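Local coordinates for uncharacterized novel protein (Burkholderia pseudomallei K96243, PDB 3FJV) that is of unknown function and belongs to the DUF3501 family, whose biochemical role remains unassigned, at residues I51-L59 with E73-P82. Numbering follows the deposited sequence.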
ATOM      1  N   ILE A  51      11.321  -6.979 -14.538  1.00 14.44           N
ATOM      2  CA  ILE A  51      11.982  -6.826 -13.225  1.00 14.83           C
ATOM      3  C   ILE A  51      13.164  -5.833 -13.321  1.00 14.22           C
ATOM      4  O   ILE A  51      13.258  -4.912 -12.527  1.00 13.95           O
ATOM      5  CB  ILE A  51      12.405  -8.206 -12.609  1.00 12.93           C
ATOM      6  CG1 ILE A  51      11.158  -9.084 -12.377  1.00 15.08           C
ATOM      7  CG2 ILE A  51      13.110  -7.950 -11.219  1.00 14.74           C
ATOM      8  CD1 ILE A  51      11.449 -10.574 -12.079  1.00 11.91           C
ATOM      9  N   ARG A  52      14.033  -6.009 -14.316  1.00 15.09           N
ATOM     10  CA  ARG A  52      15.160  -5.104 -14.577  1.00 16.14           C
ATOM     11  C   ARG A  52      14.716  -3.644 -14.711  1.00 15.82           C
ATOM     12  O   ARG A  52      15.339  -2.743 -14.120  1.00 14.40           O
ATOM     13  CB  ARG A  52      15.914  -5.590 -15.809  1.00 17.51           C
ATOM     14  CG  ARG A  52      17.221  -4.971 -16.112  1.00 20.02           C
ATOM     15  CD  ARG A  52      18.071  -5.895 -16.984  1.00 19.33           C
ATOM     16  NE  ARG A  52      19.302  -5.222 -17.358  1.00 24.31           N
ATOM     17  CZ  ARG A  52      19.443  -4.391 -18.383  1.00 18.94           C
ATOM     18  NH1 ARG A  52      18.443  -4.188 -19.238  1.00 20.14           N
ATOM     19  NH2 ARG A  52      20.590  -3.761 -18.578  1.00 23.74           N
ATOM     20  N   TYR A  53      13.627  -3.427 -15.420  1.00 15.72           N
ATOM     21  CA  TYR A  53      13.020  -2.117 -15.551  1.00 15.54           C
ATOM     22  C   TYR A  53      12.573  -1.550 -14.201  1.00 19.49           C
ATOM     23  O   TYR A  53      12.871  -0.408 -13.872  1.00 15.82           O
ATOM     24  CB  TYR A  53      11.816  -2.196 -16.471  1.00 13.25           C
ATOM     25  CG  TYR A  53      11.027  -0.919 -16.595  1.00 12.65           C
ATOM     26  CD1 TYR A  53      11.541   0.156 -17.303  1.00 16.01           C
ATOM     27  CD2 TYR A  53       9.776  -0.779 -16.029  1.00 15.22           C
ATOM     28  CE1 TYR A  53      10.853   1.354 -17.428  1.00 16.63           C
ATOM     29  CE2 TYR A  53       9.029   0.419 -16.196  1.00 18.13           C
ATOM     30  CZ  TYR A  53       9.580   1.472 -16.889  1.00 18.14           C
ATOM     31  OH  TYR A  53       8.899   2.650 -17.089  1.00 18.98           O
ATOM     32  N   GLN A  54      11.862  -2.348 -13.406  1.00 16.68           N
ATOM     33  CA  GLN A  54      11.429  -1.828 -12.149  1.00 16.45           C
ATOM     34  C   GLN A  54      12.622  -1.419 -11.291  1.00 16.41           C
ATOM     35  O   GLN A  54      12.543  -0.421 -10.574  1.00 16.09           O
ATOM     36  CB  GLN A  54      10.548  -2.842 -11.407  1.00 14.95           C
ATOM     37  CG  GLN A  54       9.128  -2.874 -11.946  1.00 13.65           C
ATOM     38  CD  GLN A  54       8.335  -4.040 -11.436  1.00 18.29           C
ATOM     39  OE1 GLN A  54       8.151  -5.074 -12.147  1.00 21.95           O
ATOM     40  NE2 GLN A  54       7.880  -3.923 -10.219  1.00 11.94           N
ATOM     41  N   ILE A  55      13.664  -2.239 -11.284  1.00 19.98           N
ATOM     42  CA  ILE A  55      14.869  -1.927 -10.490  1.00 17.46           C
ATOM     43  C   ILE A  55      15.510  -0.656 -11.013  1.00 17.87           C
ATOM     44  O   ILE A  55      15.815   0.265 -10.260  1.00 16.30           O
ATOM     45  CB  ILE A  55      15.896  -3.087 -10.434  1.00 18.68           C
ATOM     46  CG1 ILE A  55      15.317  -4.314  -9.727  1.00 16.21           C
ATOM     47  CG2 ILE A  55      17.178  -2.619  -9.717  1.00 17.66           C
ATOM     48  CD1 ILE A  55      16.064  -5.586 -10.074  1.00 18.33           C
ATOM     49  N   HIS A  56      15.666  -0.562 -12.323  1.00 17.24           N
ATOM     50  CA  HIS A  56      16.210   0.651 -12.903  1.00 17.18           C
ATOM     51  C   HIS A  56      15.387   1.901 -12.489  1.00 15.91           C
ATOM     52  O   HIS A  56      15.942   2.963 -12.127  1.00 16.25           O
ATOM     53  CB  HIS A  56      16.261   0.519 -14.428  1.00 15.89           C
ATOM     54  CG  HIS A  56      17.413  -0.298 -14.954  1.00 14.64           C
ATOM     55  ND1 HIS A  56      17.339  -0.970 -16.151  1.00 14.73           N
ATOM     56  CD2 HIS A  56      18.678  -0.461 -14.511  1.00 15.95           C
ATOM     57  CE1 HIS A  56      18.516  -1.513 -16.425  1.00 18.61           C
ATOM     58  NE2 HIS A  56      19.348  -1.213 -15.455  1.00 20.65           N
ATOM     59  N   GLU A  57      14.074   1.766 -12.537  1.00 14.34           N
ATOM     60  CA  GLU A  57      13.159   2.836 -12.191  1.00 15.93           C
ATOM     61  C   GLU A  57      13.283   3.255 -10.711  1.00 15.08           C
ATOM     62  O   GLU A  57      13.424   4.443 -10.392  1.00 15.19           O
ATOM     63  CB  GLU A  57      11.714   2.434 -12.552  1.00 14.04           C
ATOM     64  CG  GLU A  57      11.323   2.639 -14.043  1.00 14.44           C
ATOM     65  CD  GLU A  57      11.412   4.080 -14.459  1.00 16.05           C
ATOM     66  OE1 GLU A  57      10.674   4.901 -13.878  1.00 19.05           O
ATOM     67  OE2 GLU A  57      12.249   4.413 -15.316  1.00 17.22           O
HETATM   68  N   MSE A  58      13.354   2.277  -9.831  1.00 12.65           N
HETATM   69  CA  MSE A  58      13.547   2.580  -8.433  1.00 15.15           C
HETATM   70  C   MSE A  58      14.861   3.316  -8.166  1.00 14.64           C
HETATM   71  O   MSE A  58      14.874   4.342  -7.482  1.00 14.28           O
HETATM   72  CB  MSE A  58      13.528   1.307  -7.578  1.00 13.53           C
HETATM   73  CG  MSE A  58      13.671   1.564  -6.017  1.00 12.13           C
HETATM   74 SE   MSE A  58      12.138   2.247  -5.131  0.75  7.77          SE
HETATM   75  CE  MSE A  58      11.322   0.569  -4.514  1.00  9.04           C
ATOM     76  N   LEU A  59      15.949   2.760  -8.688  1.00 15.44           N
ATOM     77  CA  LEU A  59      17.258   3.377  -8.564  1.00 15.55           C
ATOM     78  C   LEU A  59      17.267   4.799  -9.124  1.00 15.29           C
ATOM     79  O   LEU A  59      17.806   5.712  -8.479  1.00 14.93           O
ATOM     80  CB  LEU A  59      18.341   2.521  -9.215  1.00 15.34           C
ATOM     81  CG  LEU A  59      18.502   1.083  -8.692  1.00 14.14           C
ATOM     82  CD1 LEU A  59      19.509   0.274  -9.538  1.00 11.25           C
ATOM     83  CD2 LEU A  59      18.853   1.049  -7.196  1.00 13.44           C
ATOM     84  N   GLU A  73      17.815  -3.122  -3.400  1.00 15.18           N
ATOM     85  CA  GLU A  73      16.707  -3.143  -4.354  1.00 16.92           C
ATOM     86  C   GLU A  73      16.646  -4.453  -5.113  1.00 16.91           C
ATOM     87  O   GLU A  73      15.566  -4.980  -5.328  1.00 16.73           O
ATOM     88  CB  GLU A  73      16.771  -1.978  -5.345  1.00 16.16           C
ATOM     89  CG  GLU A  73      16.803  -0.582  -4.734  1.00 21.22           C
ATOM     90  CD  GLU A  73      15.662  -0.329  -3.751  1.00 20.43           C
ATOM     91  OE1 GLU A  73      14.590  -1.001  -3.821  1.00 17.53           O
ATOM     92  OE2 GLU A  73      15.849   0.555  -2.894  1.00 18.90           O
ATOM     93  N   LEU A  74      17.794  -5.000  -5.534  1.00 17.70           N
ATOM     94  CA  LEU A  74      17.810  -6.349  -6.149  1.00 18.20           C
ATOM     95  C   LEU A  74      17.117  -7.376  -5.240  1.00 17.00           C
ATOM     96  O   LEU A  74      16.286  -8.224  -5.675  1.00 17.93           O
ATOM     97  CB  LEU A  74      19.270  -6.762  -6.428  1.00 16.88           C
ATOM     98  CG  LEU A  74      19.923  -6.251  -7.729  1.00 26.25           C
ATOM     99  CD1 LEU A  74      21.435  -6.401  -7.644  1.00 24.74           C
ATOM    100  CD2 LEU A  74      19.398  -6.977  -8.997  1.00 23.49           C
ATOM    101  N   ASP A  75      17.430  -7.309  -3.947  1.00 15.14           N
ATOM    102  CA  ASP A  75      16.914  -8.310  -3.013  1.00 13.18           C
ATOM    103  C   ASP A  75      15.443  -8.050  -2.762  1.00 17.21           C
ATOM    104  O   ASP A  75      14.675  -8.975  -2.595  1.00 19.13           O
ATOM    105  CB  ASP A  75      17.647  -8.250  -1.680  1.00 16.59           C
ATOM    106  CG  ASP A  75      19.098  -8.687  -1.763  1.00 23.09           C
ATOM    107  OD1 ASP A  75      19.501  -9.270  -2.768  1.00 20.94           O
ATOM    108  OD2 ASP A  75      19.853  -8.442  -0.793  1.00 23.41           O
ATOM    109  N   ALA A  76      15.012  -6.779  -2.783  1.00 17.99           N
ATOM    110  CA  ALA A  76      13.602  -6.468  -2.579  1.00 16.62           C
ATOM    111  C   ALA A  76      12.698  -6.995  -3.708  1.00 15.78           C
ATOM    112  O   ALA A  76      11.508  -7.361  -3.468  1.00 18.54           O
ATOM    113  CB  ALA A  76      13.385  -4.968  -2.421  1.00 13.66           C
ATOM    114  N   TYR A  77      13.231  -6.974  -4.928  1.00 16.52           N
ATOM    115  CA  TYR A  77      12.517  -7.448  -6.108  1.00 13.97           C
ATOM    116  C   TYR A  77      12.708  -8.938  -6.461  1.00 17.84           C
ATOM    117  O   TYR A  77      12.017  -9.438  -7.346  1.00 16.75           O
ATOM    118  CB  TYR A  77      12.834  -6.559  -7.333  1.00 16.04           C
ATOM    119  CG  TYR A  77      12.137  -5.189  -7.288  1.00 14.10           C
ATOM    120  CD1 TYR A  77      10.852  -5.027  -7.782  1.00 14.76           C
ATOM    121  CD2 TYR A  77      12.771  -4.067  -6.751  1.00 17.95           C
ATOM    122  CE1 TYR A  77      10.225  -3.785  -7.766  1.00 16.08           C
ATOM    123  CE2 TYR A  77      12.174  -2.858  -6.732  1.00 19.11           C
ATOM    124  CZ  TYR A  77      10.889  -2.702  -7.261  1.00 17.67           C
ATOM    125  OH  TYR A  77      10.237  -1.492  -7.223  1.00 17.37           O
ATOM    126  N   LEU A  78      13.583  -9.636  -5.742  1.00 18.96           N
ATOM    127  CA  LEU A  78      13.807 -11.078  -5.927  1.00 21.70           C
ATOM    128  C   LEU A  78      12.540 -11.945  -5.896  1.00 21.30           C
ATOM    129  O   LEU A  78      12.460 -12.908  -6.623  1.00 23.77           O
ATOM    130  CB  LEU A  78      14.721 -11.626  -4.822  1.00 21.62           C
ATOM    131  CG  LEU A  78      15.203 -13.077  -5.018  1.00 30.10           C
ATOM    132  CD1 LEU A  78      16.099 -13.182  -6.256  1.00 25.25           C
ATOM    133  CD2 LEU A  78      15.999 -13.543  -3.773  1.00 35.57           C
ATOM    134  N   PRO A  79      11.563 -11.622  -5.028  1.00 21.64           N
ATOM    135  CA  PRO A  79      10.317 -12.357  -5.072  1.00 20.40           C
ATOM    136  C   PRO A  79       9.679 -12.457  -6.466  1.00 19.39           C
ATOM    137  O   PRO A  79       8.939 -13.402  -6.719  1.00 19.77           O
ATOM    138  CB  PRO A  79       9.388 -11.570  -4.119  1.00 22.62           C
ATOM    139  CG  PRO A  79      10.319 -10.825  -3.213  1.00 26.89           C
ATOM    140  CD  PRO A  79      11.557 -10.571  -3.993  1.00 25.11           C
ATOM    141  N   LEU A  80       9.916 -11.489  -7.356  1.00 18.33           N
ATOM    142  CA  LEU A  80       9.303 -11.552  -8.668  1.00 15.95           C
ATOM    143  C   LEU A  80      10.011 -12.479  -9.692  1.00 16.23           C
ATOM    144  O   LEU A  80       9.477 -12.680 -10.820  1.00 16.36           O
ATOM    145  CB  LEU A  80       9.113 -10.145  -9.244  1.00 16.69           C
ATOM    146  CG  LEU A  80       8.423  -9.109  -8.363  1.00 20.71           C
ATOM    147  CD1 LEU A  80       8.235  -7.766  -9.073  1.00 23.76           C
ATOM    148  CD2 LEU A  80       7.096  -9.691  -7.890  1.00 15.21           C
ATOM    149  N   VAL A  81      11.199 -12.982  -9.346  1.00 14.58           N
ATOM    150  CA  VAL A  81      12.001 -13.758 -10.278  1.00 17.57           C
ATOM    151  C   VAL A  81      11.493 -15.212 -10.410  1.00 14.72           C
ATOM    152  O   VAL A  81      11.487 -15.966  -9.431  1.00 16.48           O
ATOM    153  CB  VAL A  81      13.476 -13.722  -9.868  1.00 16.75           C
ATOM    154  CG1 VAL A  81      14.312 -14.544 -10.839  1.00 24.72           C
ATOM    155  CG2 VAL A  81      13.960 -12.243  -9.814  1.00 19.44           C
ATOM    156  N   PRO A  82      11.034 -15.616 -11.605  1.00 16.66           N
ATOM    157  CA  PRO A  82      10.646 -17.032 -11.770  1.00 16.69           C
ATOM    158  C   PRO A  82      11.830 -17.997 -11.646  1.00 18.61           C
ATOM    159  O   PRO A  82      12.954 -17.632 -11.918  1.00 20.68           O
ATOM    160  CB  PRO A  82       9.965 -17.072 -13.147  1.00 18.75           C
ATOM    161  CG  PRO A  82      10.249 -15.859 -13.778  1.00 24.48           C
ATOM    162  CD  PRO A  82      10.885 -14.869 -12.864  1.00 17.97           C
TER
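The phenol ring of Y77 lies among the side chains of I51, Q54, I55 and M58. The amide of Q54 meets its CE1 edge, near the ring plane, with the two flat groups 85° apart; E73 O also lies in plane at the ring edge. I55 CG1 comes obliquely to 3.9 Å from Y77 CD2, and M58, long and flexible enough to bend toward the ring, brings CE 3.6 Å from Y77 OH. A long, flat side chain suits this place because it can span the gap where the axes of 51-59 and 73-77 come within 10.1 Å, inclined at 137°. Y77 is thus a knob in a hole of helix 48-62, joining the arms of a helical hairpin, 48-62 and 67-77. A103 of the second subunit also packs on Y77, so the hairpin takes part in the dimer interface. At one end, the branched, apolar I51 (chi1 -61°, chain extended) suits the greasy 3-10 turn 78-80 and V81 just after it: CD1 packs 3.7 Å from L80 CB and 3.8 Å from V81 CG2. At the other, E73 lays its aliphatic CG against L59 CD2 (3.6 Å), while the bend at chi2 carries its carboxylate over M58 CG; OE2 forms a salt bridge with R107 of the second subunit, which probably helps offset this buried acid's charge.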